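Local coordinates for protein gastrodianin-4 (PDB 1XD6) that probably binds mannose as a monomeric bulb-type lectin with antifungal activity, at residues K8-G13 against C52-Q57. Residues are numbered along the deposited sequence; the frame is centred on the assembly and turned at random.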
# COMPACT_ATOMS: atom_id res chain seq x y z
N LYS A 8 0.93 -10.95 -2.69
CA LYS A 8 -0.27 -10.90 -1.86
C LYS A 8 -1.04 -9.61 -2.14
O LYS A 8 -0.52 -8.67 -2.71
CB LYS A 8 0.08 -10.98 -0.37
CG LYS A 8 0.67 -12.31 0.11
CD LYS A 8 -0.40 -13.41 0.22
CE LYS A 8 -0.01 -14.47 1.25
NZ LYS A 8 1.43 -14.88 1.14
N SER A 9 -2.29 -9.58 -1.70
CA SER A 9 -3.13 -8.43 -1.92
C SER A 9 -3.99 -8.16 -0.70
O SER A 9 -4.17 -9.04 0.14
CB SER A 9 -3.97 -8.63 -3.20
OG SER A 9 -4.71 -9.82 -3.13
N LEU A 10 -4.46 -6.92 -0.58
CA LEU A 10 -5.48 -6.57 0.38
C LEU A 10 -6.79 -6.35 -0.38
O LEU A 10 -6.82 -5.56 -1.32
CB LEU A 10 -5.11 -5.28 1.13
CG LEU A 10 -3.91 -5.35 2.08
CD1 LEU A 10 -3.71 -4.00 2.76
CD2 LEU A 10 -4.09 -6.45 3.12
N GLY A 11 -7.85 -7.02 0.04
CA GLY A 11 -9.18 -6.78 -0.50
C GLY A 11 -9.77 -5.49 0.02
O GLY A 11 -9.11 -4.77 0.80
N ALA A 12 -10.99 -5.17 -0.40
CA ALA A 12 -11.70 -3.99 0.11
C ALA A 12 -11.87 -4.11 1.61
O ALA A 12 -12.29 -5.16 2.11
CB ALA A 12 -13.06 -3.84 -0.56
N GLY A 13 -11.50 -3.06 2.34
CA GLY A 13 -11.54 -3.05 3.78
C GLY A 13 -10.33 -3.71 4.42
O GLY A 13 -10.21 -3.73 5.65
N CYS A 52 -12.11 -2.30 -5.48
CA CYS A 52 -10.68 -2.23 -5.67
C CYS A 52 -9.95 -3.13 -4.70
O CYS A 52 -10.43 -3.37 -3.58
CB CYS A 52 -10.19 -0.80 -5.56
SG CYS A 52 -11.06 0.29 -6.69
N ILE A 53 -8.82 -3.67 -5.16
CA ILE A 53 -7.92 -4.45 -4.33
C ILE A 53 -6.52 -3.85 -4.47
O ILE A 53 -6.18 -3.29 -5.52
CB ILE A 53 -7.92 -5.97 -4.72
CG1 ILE A 53 -7.46 -6.16 -6.16
CG2 ILE A 53 -9.29 -6.59 -4.54
CD1 ILE A 53 -5.99 -6.62 -6.27
N LEU A 54 -5.72 -3.98 -3.42
CA LEU A 54 -4.34 -3.53 -3.44
C LEU A 54 -3.44 -4.71 -3.68
O LEU A 54 -3.55 -5.71 -2.99
CB LEU A 54 -3.98 -2.85 -2.11
CG LEU A 54 -2.53 -2.37 -2.00
CD1 LEU A 54 -2.31 -1.20 -2.93
CD2 LEU A 54 -2.21 -1.97 -0.57
N LYS A 55 -2.55 -4.61 -4.66
CA LYS A 55 -1.64 -5.71 -4.95
C LYS A 55 -0.19 -5.29 -4.80
O LYS A 55 0.27 -4.35 -5.47
CB LYS A 55 -1.93 -6.32 -6.33
CG LYS A 55 -1.00 -7.46 -6.71
CD LYS A 55 -1.75 -8.80 -6.73
CE LYS A 55 -0.75 -9.96 -6.59
NZ LYS A 55 -1.45 -11.26 -6.30
N MET A 56 0.53 -5.97 -3.91
CA MET A 56 1.98 -5.78 -3.79
C MET A 56 2.57 -6.77 -4.79
O MET A 56 2.61 -7.98 -4.54
CB MET A 56 2.45 -6.07 -2.36
CG MET A 56 3.98 -5.93 -2.13
SD MET A 56 4.64 -4.24 -2.31
CE MET A 56 5.55 -4.40 -3.85
N GLN A 57 3.00 -6.25 -5.94
CA GLN A 57 3.36 -7.12 -7.06
C GLN A 57 4.76 -7.67 -6.88
O GLN A 57 5.60 -7.04 -6.23
CB GLN A 57 3.24 -6.39 -8.41
CG GLN A 57 1.81 -6.07 -8.80
CD GLN A 57 1.67 -5.47 -10.20
OE1 GLN A 57 0.56 -5.40 -10.72
NE2 GLN A 57 2.78 -5.06 -10.81
O HOH W 1 -12.36 -5.36 -3.14
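L10 and L54 sit directly across from each other as an antiparallel hydrogen-bonded pair, and their backbones bond both ways: L10 N to L54 O and L54 N to L10 O, each 2.8 Å. Both donors lie in the plane of the carbonyl they reach. Their side chains run side by side and point the same way, meeting methyl to methyl, with L10 CD1 4.2 Å from L54 CD2. The first torsions differ: CG is anti to the backbone N in L54 (chi1 178°) but anti to the carbonyl carbon in L10 (chi1 -68°), and the two methyls still meet. One step along, S9 and K55 form the non-hydrogen-bonded pair, CA to CA 4.3 Å, on the other face of the sheet. There S9 CB lies 4.2 Å from both K55 CD and I53 CD1. A third bond, M56 N to K8 O at 3.1 Å, extends the ladder at the K8 end. At the far end the direct bonding stops: one water accepts a weak bond from A12 N, 3.1 Å away, and donates to C52 O.

Outward from the leucine face, L4 of strand 3-5 packs on both L10 and M56, while L62 on the adjacent strand and M25 of strand 21-25 touch L54. The disulfide of C52 with C29 ties strand 52-56 to the turn between strands 21-25 and 31-35, and K55 NZ bonds to the carbonyl of G7. Strand 9-10 is the short outermost strand of one of the three four-stranded sheets of the bulb-lectin beta-prism. Paired backbone bonds hold it there, its leucine face turned inward and the mixed face of S9, K55 and I53 partly open to solvent.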